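Local coordinates for SnoK (Streptomyces nogalater, PDB 5EPA), which binds iron and 2-oxoglutarate and acts as a non-heme carbocyclase in the biosynthesis of nogalamycin, at residues G162-V167 with V214-R219; H222-N227 with S231-H236. All coordinates share one frame; numbering follows the deposited sequence.

Contact 1: residues G162-V167 with V214-R219; sequences GCMSYV and VFHHCR. With AKG (2-oxoglutaric acid), chain H.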
ATOM      1  N   GLY A 162      14.261   2.277   5.586  1.00 28.59           N
ATOM      2  CA  GLY A 162      12.909   2.804   5.407  1.00 27.31           C
ATOM      3  C   GLY A 162      11.800   1.777   5.490  1.00 26.07           C
ATOM      4  O   GLY A 162      10.861   1.783   4.689  1.00 26.21           O
ATOM      5  N   CYS A 163      11.889   0.866   6.431  1.00 26.04           N
ATOM      6  CA  CYS A 163      10.898  -0.194   6.515  1.00 26.41           C
ATOM      7  C   CYS A 163       9.584   0.320   7.089  1.00 25.60           C
ATOM      8  O   CYS A 163       9.517   1.414   7.664  1.00 24.57           O
ATOM      9  CB  CYS A 163      11.385  -1.380   7.319  1.00 27.77           C
ATOM     10  SG  CYS A 163      11.196  -1.175   9.091  1.00 30.86           S
ATOM     11  N   MET A 164       8.548  -0.483   6.903  1.00 25.14           N
ATOM     12  CA  MET A 164       7.210  -0.137   7.392  1.00 25.84           C
ATOM     13  C   MET A 164       7.057  -0.528   8.869  1.00 25.23           C
ATOM     14  O   MET A 164       7.691  -1.472   9.305  1.00 24.91           O
ATOM     15  CB  MET A 164       6.160  -0.890   6.588  1.00 26.02           C
ATOM     16  CG  MET A 164       6.180  -0.575   5.097  1.00 26.50           C
ATOM     17  SD  MET A 164       5.378   0.979   4.764  1.00 28.39           S
ATOM     18  CE  MET A 164       3.687   0.437   4.835  1.00 27.94           C
ATOM     19  N   SER A 165       6.195   0.190   9.586  1.00 24.21           N
ATOM     20  CA  SER A 165       5.723  -0.230  10.887  1.00 24.75           C
ATOM     21  C   SER A 165       4.222  -0.142  10.959  1.00 24.49           C
ATOM     22  O   SER A 165       3.620   0.688  10.285  1.00 24.85           O
ATOM     23  CB  SER A 165       6.319   0.633  12.011  1.00 25.21           C
ATOM     24  OG  SER A 165       7.720   0.488  12.070  1.00 24.98           O
ATOM     25  N   TYR A 166       3.627  -0.979  11.802  1.00 24.61           N
ATOM     26  CA  TYR A 166       2.160  -1.138  11.892  1.00 24.36           C
ATOM     27  C   TYR A 166       1.715  -1.141  13.345  1.00 25.15           C
ATOM     28  O   TYR A 166       2.471  -1.523  14.228  1.00 25.53           O
ATOM     29  CB  TYR A 166       1.724  -2.480  11.263  1.00 24.17           C
ATOM     30  CG  TYR A 166       2.249  -2.663   9.871  1.00 23.47           C
ATOM     31  CD1 TYR A 166       3.481  -3.245   9.663  1.00 23.66           C
ATOM     32  CD2 TYR A 166       1.513  -2.236   8.755  1.00 23.02           C
ATOM     33  CE1 TYR A 166       3.995  -3.393   8.396  1.00 23.45           C
ATOM     34  CE2 TYR A 166       2.012  -2.417   7.464  1.00 22.94           C
ATOM     35  CZ  TYR A 166       3.259  -2.999   7.294  1.00 23.04           C
ATOM     36  OH  TYR A 166       3.818  -3.130   6.045  1.00 22.79           O
ATOM     37  N   VAL A 167       0.510  -0.642  13.586  1.00 25.15           N
ATOM     38  CA  VAL A 167      -0.105  -0.729  14.880  1.00 25.25           C
ATOM     39  C   VAL A 167      -1.073  -1.938  14.865  1.00 25.58           C
ATOM     40  O   VAL A 167      -2.174  -1.858  14.332  1.00 24.66           O
ATOM     41  CB  VAL A 167      -0.846   0.566  15.228  1.00 25.45           C
ATOM     42  CG1 VAL A 167      -1.478   0.473  16.615  1.00 26.31           C
ATOM     43  CG2 VAL A 167       0.109   1.737  15.202  1.00 25.31           C
ATOM     44  N   VAL A 214       4.300  -7.450   2.355  1.00 25.06           N
ATOM     45  CA  VAL A 214       3.509  -7.245   3.546  1.00 24.50           C
ATOM     46  C   VAL A 214       2.170  -6.661   3.137  1.00 24.02           C
ATOM     47  O   VAL A 214       2.115  -5.642   2.478  1.00 24.29           O
ATOM     48  CB  VAL A 214       4.174  -6.283   4.537  1.00 24.52           C
ATOM     49  CG1 VAL A 214       3.424  -6.289   5.867  1.00 24.80           C
ATOM     50  CG2 VAL A 214       5.621  -6.660   4.763  1.00 24.88           C
ATOM     51  N   PHE A 215       1.094  -7.283   3.593  1.00 24.21           N
ATOM     52  CA  PHE A 215      -0.276  -6.845   3.306  1.00 23.39           C
ATOM     53  C   PHE A 215      -0.827  -6.133   4.509  1.00 23.66           C
ATOM     54  O   PHE A 215      -0.627  -6.564   5.643  1.00 24.53           O
ATOM     55  CB  PHE A 215      -1.193  -8.042   3.027  1.00 23.72           C
ATOM     56  CG  PHE A 215      -0.849  -8.802   1.801  1.00 23.43           C
ATOM     57  CD1 PHE A 215       0.118  -9.738   1.814  1.00 23.59           C
ATOM     58  CD2 PHE A 215      -1.532  -8.553   0.605  1.00 23.58           C
ATOM     59  CE1 PHE A 215       0.463 -10.416   0.644  1.00 24.24           C
ATOM     60  CE2 PHE A 215      -1.225  -9.237  -0.551  1.00 23.62           C
ATOM     61  CZ  PHE A 215      -0.214 -10.177  -0.532  1.00 23.85           C
ATOM     62  N   HIS A 216      -1.519  -5.032   4.285  1.00 23.66           N
ATOM     63  CA  HIS A 216      -2.207  -4.353   5.396  1.00 23.87           C
ATOM     64  C   HIS A 216      -3.585  -3.833   5.007  1.00 22.97           C
ATOM     65  O   HIS A 216      -3.785  -3.255   3.931  1.00 21.46           O
ATOM     66  CB  HIS A 216      -1.311  -3.220   6.045  1.00 23.85           C
ATOM     67  CG  HIS A 216      -1.065  -2.038   5.164  1.00 23.12           C
ATOM     68  ND1 HIS A 216       0.000  -1.970   4.309  1.00 23.18           N
ATOM     69  CD2 HIS A 216      -1.768  -0.896   4.973  1.00 23.26           C
ATOM     70  CE1 HIS A 216      -0.050  -0.843   3.623  1.00 22.25           C
ATOM     71  NE2 HIS A 216      -1.087  -0.152   4.042  1.00 22.68           N
ATOM     72  N   HIS A 217      -4.510  -3.996   5.940  1.00 23.50           N
ATOM     73  CA  HIS A 217      -5.879  -3.505   5.780  1.00 24.29           C
ATOM     74  C   HIS A 217      -5.963  -1.982   5.667  1.00 23.79           C
ATOM     75  O   HIS A 217      -5.091  -1.259   6.139  1.00 23.32           O
ATOM     76  CB  HIS A 217      -6.721  -3.995   6.928  1.00 25.54           C
ATOM     77  CG  HIS A 217      -8.189  -3.795   6.740  1.00 26.58           C
ATOM     78  ND1 HIS A 217      -8.836  -2.647   7.129  1.00 27.14           N
ATOM     79  CD2 HIS A 217      -9.145  -4.619   6.255  1.00 27.67           C
ATOM     80  CE1 HIS A 217     -10.126  -2.757   6.874  1.00 28.12           C
ATOM     81  NE2 HIS A 217     -10.341  -3.947   6.340  1.00 28.48           N
ATOM     82  N   CYS A 218      -6.999  -1.493   4.995  1.00 24.63           N
ATOM     83  CA  CYS A 218      -7.149  -0.036   4.722  1.00 24.53           C
ATOM     84  C   CYS A 218      -7.382   0.812   5.982  1.00 25.36           C
ATOM     85  O   CYS A 218      -7.289   2.033   5.940  1.00 24.84           O
ATOM     86  CB  CYS A 218      -8.263   0.256   3.702  1.00 24.78           C
ATOM     87  SG  CYS A 218      -9.944  -0.221   4.239  1.00 26.80           S
ATOM     88  N   ARG A 219      -7.692   0.155   7.089  1.00 26.38           N
ATOM     89  CA  ARG A 219      -7.825   0.808   8.402  1.00 26.90           C
ATOM     90  C   ARG A 219      -6.676   0.592   9.332  1.00 25.21           C
ATOM     91  O   ARG A 219      -6.671   1.146  10.437  1.00 25.55           O
ATOM     92  CB  ARG A 219      -9.092   0.349   9.096  1.00 29.27           C
ATOM     93  CG  ARG A 219     -10.300   0.997   8.498  1.00 31.93           C
ATOM     94  CD  ARG A 219     -11.543   0.534   9.194  1.00 35.09           C
ATOM     95  NE  ARG A 219     -12.687   0.921   8.402  1.00 38.02           N
ATOM     96  CZ  ARG A 219     -13.939   0.727   8.771  1.00 39.95           C
ATOM     97  NH1 ARG A 219     -14.204   0.163   9.920  1.00 41.74           N
ATOM     98  NH2 ARG A 219     -14.914   1.093   7.972  1.00 41.90           N
TER
HETATM   99  C1  AKG H 301       1.232   2.295   1.923  1.00 13.40           C
HETATM  100  O1  AKG H 301       1.630   1.361   1.182  1.00 14.55           O
HETATM  101  O2  AKG H 301       0.038   2.522   2.259  1.00 14.12           O
HETATM  102  C2  AKG H 301       2.196   3.257   2.452  1.00 13.68           C
HETATM  103  O5  AKG H 301       1.702   4.116   3.166  1.00 16.29           O
HETATM  104  C3  AKG H 301       3.664   3.159   2.121  1.00 13.19           C
HETATM  105  C4  AKG H 301       4.543   4.336   2.553  1.00 12.89           C
HETATM  106  C5  AKG H 301       6.018   4.057   2.209  1.00 13.44           C
HETATM  107  O3  AKG H 301       6.348   3.237   1.292  1.00 13.85           O
HETATM  108  O4  AKG H 301       6.913   4.639   2.828  1.00 12.22           O
HETATM  109  O   HOH W   1       2.087  -3.528   4.231  1.00 29.49           O
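Strand 164-166 faces strand 213-217 across the interior, with Tyr166 opposite His216. Within the two segments the strand axes approach to 10.0 Å and their directions differ by 41°. No hydrogen bond joins the two segments directly. They belong to the two facing sheets of a double-stranded beta-helix, the cupin fold, and side chains fill the gap.

Tyr166 does most of the bridging. Its CG lies anti to the carbonyl carbon (chi1 -53°), which sends the ring across to the other sheet. There Tyr166 CZ packs on Val214 CG1 at 3.6 Å. Tyr166 CE2 lies 3.7 Å from His216 CB, and the two ring planes are inclined at 48°. One water links Tyr166 OH (2.5 Å) with His216 ND1 (2.6 Å) and donates to Val214 O. It lies at the edge of the imidazole, in its plane. A phenylalanine here would probably leave this water with two partners in place of three and so hold ND1 of His216 less firmly.

Met164 bends at chi2 and chi3, bringing CE to 4.1 Å from His216 CE1, while Met164 SD touches C3 of 2-oxoglutarate at 3.8 Å. His216 NE2 bonds to Asp135, an iron ligand, and reaches 2-oxoglutarate O2 only weakly (3.4 Å). Water on one ring nitrogen and a carboxylate on the other thus fix the imidazole as a second-shell group beside the iron.

Contact 2: residues H222-N227 with S231-H236; sequences HMAEAN and SVRMAH. With FE (Fe (III) ion), chain G; AKG (2-oxoglutaric acid), chain H.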
ATOM      1  N   HIS A 222      -0.417   2.715   9.972  1.00 22.79           N
ATOM      2  CA  HIS A 222       0.936   2.388   9.632  1.00 23.16           C
ATOM      3  C   HIS A 222       1.784   3.612   9.317  1.00 22.81           C
ATOM      4  O   HIS A 222       1.301   4.730   9.169  1.00 22.63           O
ATOM      5  CB  HIS A 222       0.934   1.421   8.443  1.00 24.07           C
ATOM      6  CG  HIS A 222       0.310   1.978   7.194  1.00 24.26           C
ATOM      7  ND1 HIS A 222      -1.053   2.060   7.034  1.00 24.97           N
ATOM      8  CD2 HIS A 222       0.851   2.466   6.046  1.00 24.95           C
ATOM      9  CE1 HIS A 222      -1.326   2.583   5.840  1.00 25.15           C
ATOM     10  NE2 HIS A 222      -0.184   2.870   5.216  1.00 26.16           N
ATOM     11  N   MET A 223       3.072   3.372   9.160  1.00 23.09           N
ATOM     12  CA  MET A 223       4.031   4.433   8.935  1.00 24.15           C
ATOM     13  C   MET A 223       5.303   3.826   8.329  1.00 23.31           C
ATOM     14  O   MET A 223       5.374   2.622   8.168  1.00 22.88           O
ATOM     15  CB  MET A 223       4.294   5.149  10.272  1.00 26.92           C
ATOM     16  CG  MET A 223       5.150   4.344  11.244  1.00 29.48           C
ATOM     17  SD  MET A 223       4.772   4.724  12.963  1.00 37.05           S
ATOM     18  CE  MET A 223       3.282   3.730  13.164  1.00 35.85           C
ATOM     19  N   ALA A 224       6.310   4.643   8.032  1.00 23.44           N
ATOM     20  CA  ALA A 224       7.619   4.109   7.637  1.00 24.67           C
ATOM     21  C   ALA A 224       8.782   4.936   8.135  1.00 25.64           C
ATOM     22  O   ALA A 224       8.670   6.125   8.290  1.00 25.78           O
ATOM     23  CB  ALA A 224       7.707   3.979   6.124  1.00 24.25           C
ATOM     24  N   GLU A 225       9.913   4.278   8.329  1.00 27.77           N
ATOM     25  CA  GLU A 225      11.165   4.932   8.729  1.00 29.49           C
ATOM     26  C   GLU A 225      11.715   5.790   7.637  1.00 26.81           C
ATOM     27  O   GLU A 225      11.454   5.561   6.471  1.00 25.16           O
ATOM     28  CB  GLU A 225      12.276   3.901   8.980  1.00 33.47           C
ATOM     29  CG  GLU A 225      11.985   2.868  10.032  1.00 37.54           C
ATOM     30  CD  GLU A 225      11.635   3.522  11.345  1.00 41.06           C
ATOM     31  OE1 GLU A 225      12.527   4.172  11.911  1.00 43.72           O
ATOM     32  OE2 GLU A 225      10.459   3.399  11.777  1.00 46.95           O
ATOM     33  N   ALA A 226      12.511   6.762   8.024  1.00 26.36           N
ATOM     34  CA  ALA A 226      13.437   7.406   7.091  1.00 26.37           C
ATOM     35  C   ALA A 226      14.424   6.364   6.556  1.00 26.81           C
ATOM     36  O   ALA A 226      14.725   5.367   7.225  1.00 27.23           O
ATOM     37  CB  ALA A 226      14.211   8.499   7.810  1.00 27.34           C
ATOM     38  N   ASN A 227      14.949   6.585   5.371  1.00 26.75           N
ATOM     39  CA  ASN A 227      16.018   5.742   4.868  1.00 27.16           C
ATOM     40  C   ASN A 227      17.307   6.409   5.210  1.00 28.33           C
ATOM     41  O   ASN A 227      17.645   7.436   4.617  1.00 28.95           O
ATOM     42  CB  ASN A 227      15.909   5.528   3.347  1.00 26.61           C
ATOM     43  CG  ASN A 227      17.029   4.657   2.790  1.00 26.87           C
ATOM     44  OD1 ASN A 227      17.934   4.227   3.517  1.00 26.95           O
ATOM     45  ND2 ASN A 227      16.953   4.366   1.484  1.00 26.25           N
ATOM     46  N   SER A 231      21.655   2.783   0.654  1.00 39.37           N
ATOM     47  CA  SER A 231      21.039   2.244  -0.566  1.00 38.31           C
ATOM     48  C   SER A 231      19.597   2.670  -0.711  1.00 35.87           C
ATOM     49  O   SER A 231      18.856   2.757   0.276  1.00 34.87           O
ATOM     50  CB  SER A 231      21.068   0.721  -0.531  1.00 38.72           C
ATOM     51  OG  SER A 231      22.380   0.298  -0.577  1.00 42.57           O
ATOM     52  N   VAL A 232      19.194   2.843  -1.957  1.00 33.22           N
ATOM     53  CA  VAL A 232      17.845   3.167  -2.290  1.00 31.59           C
ATOM     54  C   VAL A 232      16.894   2.082  -1.769  1.00 28.69           C
ATOM     55  O   VAL A 232      17.182   0.901  -1.847  1.00 28.01           O
ATOM     56  CB  VAL A 232      17.672   3.289  -3.844  1.00 32.50           C
ATOM     57  CG1 VAL A 232      16.203   3.522  -4.161  1.00 32.78           C
ATOM     58  CG2 VAL A 232      18.458   4.445  -4.423  1.00 34.17           C
ATOM     59  N   ARG A 233      15.736   2.494  -1.306  1.00 26.81           N
ATOM     60  CA  ARG A 233      14.631   1.543  -1.039  1.00 26.00           C
ATOM     61  C   ARG A 233      13.568   1.655  -2.102  1.00 25.52           C
ATOM     62  O   ARG A 233      13.091   2.751  -2.381  1.00 25.25           O
ATOM     63  CB  ARG A 233      13.931   1.862   0.281  1.00 25.23           C
ATOM     64  CG  ARG A 233      12.845   0.878   0.591  1.00 25.05           C
ATOM     65  CD  ARG A 233      11.785   1.468   1.501  1.00 25.48           C
ATOM     66  NE  ARG A 233      10.724   2.046   0.718  1.00 25.02           N
ATOM     67  CZ  ARG A 233       9.652   2.670   1.196  1.00 25.20           C
ATOM     68  NH1 ARG A 233       9.423   2.854   2.508  1.00 24.84           N
ATOM     69  NH2 ARG A 233       8.793   3.145   0.315  1.00 24.47           N
ATOM     70  N   MET A 234      13.140   0.540  -2.667  1.00 25.65           N
ATOM     71  CA  MET A 234      12.001   0.583  -3.590  1.00 25.25           C
ATOM     72  C   MET A 234      10.991  -0.455  -3.205  1.00 24.36           C
ATOM     73  O   MET A 234      11.291  -1.639  -3.174  1.00 24.00           O
ATOM     74  CB  MET A 234      12.400   0.370  -5.055  1.00 26.23           C
ATOM     75  CG  MET A 234      11.182   0.432  -5.977  1.00 26.77           C
ATOM     76  SD  MET A 234      11.396   0.042  -7.748  1.00 28.04           S
ATOM     77  CE  MET A 234      12.546   1.317  -8.232  1.00 28.41           C
ATOM     78  N   ALA A 235       9.764   0.003  -2.965  1.00 23.93           N
ATOM     79  CA  ALA A 235       8.636  -0.900  -2.902  1.00 23.97           C
ATOM     80  C   ALA A 235       7.613  -0.551  -3.991  1.00 24.22           C
ATOM     81  O   ALA A 235       7.663   0.528  -4.597  1.00 24.08           O
ATOM     82  CB  ALA A 235       7.984  -0.844  -1.532  1.00 23.30           C
ATOM     83  N   HIS A 236       6.662  -1.466  -4.191  1.00 24.31           N
ATOM     84  CA  HIS A 236       5.525  -1.231  -5.051  1.00 24.21           C
ATOM     85  C   HIS A 236       4.272  -1.510  -4.255  1.00 24.31           C
ATOM     86  O   HIS A 236       4.048  -2.625  -3.813  1.00 25.75           O
ATOM     87  CB  HIS A 236       5.556  -2.123  -6.293  1.00 24.96           C
ATOM     88  CG  HIS A 236       4.763  -1.582  -7.441  1.00 25.10           C
ATOM     89  ND1 HIS A 236       5.317  -0.780  -8.405  1.00 26.25           N
ATOM     90  CD2 HIS A 236       3.445  -1.643  -7.721  1.00 25.72           C
ATOM     91  CE1 HIS A 236       4.385  -0.389  -9.253  1.00 27.17           C
ATOM     92  NE2 HIS A 236       3.237  -0.911  -8.866  1.00 27.72           N
TER
HETATM   93 FE    FE G 300      -0.402   3.996   3.407  1.00 25.06          FE
HETATM   94  C1  AKG H 301       1.232   2.295   1.923  1.00 13.40           C
HETATM   95  O1  AKG H 301       1.630   1.361   1.182  1.00 14.55           O
HETATM   96  O2  AKG H 301       0.038   2.522   2.259  1.00 14.12           O
HETATM   97  C2  AKG H 301       2.196   3.257   2.452  1.00 13.68           C
HETATM   98  O5  AKG H 301       1.702   4.116   3.166  1.00 16.29           O
HETATM   99  C3  AKG H 301       3.664   3.159   2.121  1.00 13.19           C
HETATM  100  C4  AKG H 301       4.543   4.336   2.553  1.00 12.89           C
HETATM  101  C5  AKG H 301       6.018   4.057   2.209  1.00 13.44           C
HETATM  102  O3  AKG H 301       6.348   3.237   1.292  1.00 13.85           O
HETATM  103  O4  AKG H 301       6.913   4.639   2.828  1.00 12.22           O
HETATM  104  O   HOH W   2      -0.601   5.191   1.615  1.00 20.97           O
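Asn227 and Arg233 lose the most surface to this contact, and they meet through the amide of Asn227. Asn227 ND2 donates to Ser231 O at 2.8 Å in a straight bond. The acceptor lies in the amide plane, whereas the donor is tilted 25° from the carbonyl plane of Ser231. With CG anti to the backbone N (chi1 179°), the amide extends across the loop to Ser231, just before the next strand. Asn227 ND2 also bonds to Lys122 O, and Asn227 OD1 accepts from Ser229 OG. The amide is therefore held at both ends and its rotation is fixed. Asn227 ND2 also packs near Arg233 CB, 4.1 Å away.

The loop joins strands 222-224 and 233-242, which lie in different sheets of the double-stranded beta-helix. His222 on the first strand is the distal histidine of the facial triad that binds iron, with His133 and Asp135. Its NE2 coordinates the iron at 2.1 Å, and 2-oxoglutarate chelates the metal through O2 and O5.

Arg233 takes the far end of the same ligand. Its chain bends at chi3 (92°), and the guanidinium meets the C5 carboxylate edge-on. Arg233 NH2 donates to 2-oxoglutarate O3 at 2.6 Å, and Arg233 NH1 to O4 at 3.1 Å. Gly162 O and Leu120 O accept further bonds from NH1 and NH2, respectively. Ala224 CB sits beside this grip, 4.2 Å from Arg233 NH1. The same Ala224 CB lies 3.5 Å from O4 of 2-oxoglutarate.

Both contacts are buried and both touch 2-oxoglutarate, but contact 1 lies nearer the centre of the chain. All four of its touching residues are buried, whereas contact 2 also includes partly exposed residues in its connecting loop. Each contact spans the small and the large sheet: strands 164-166 and 222-224 are neighbours in the first, while 213-217 and 233-242 belong to the second. Contact 1 relies on apolar packing and a water bridge. Contact 2 relies on a direct hydrogen bond from a side-chain amide to a backbone carbonyl and a charged ligand grip. They join through a probable hydrogen bond, Ser165 N to Met223 O (2.9 Å), and packing of His216 NE2 on His222 CE1 (3.3 Å).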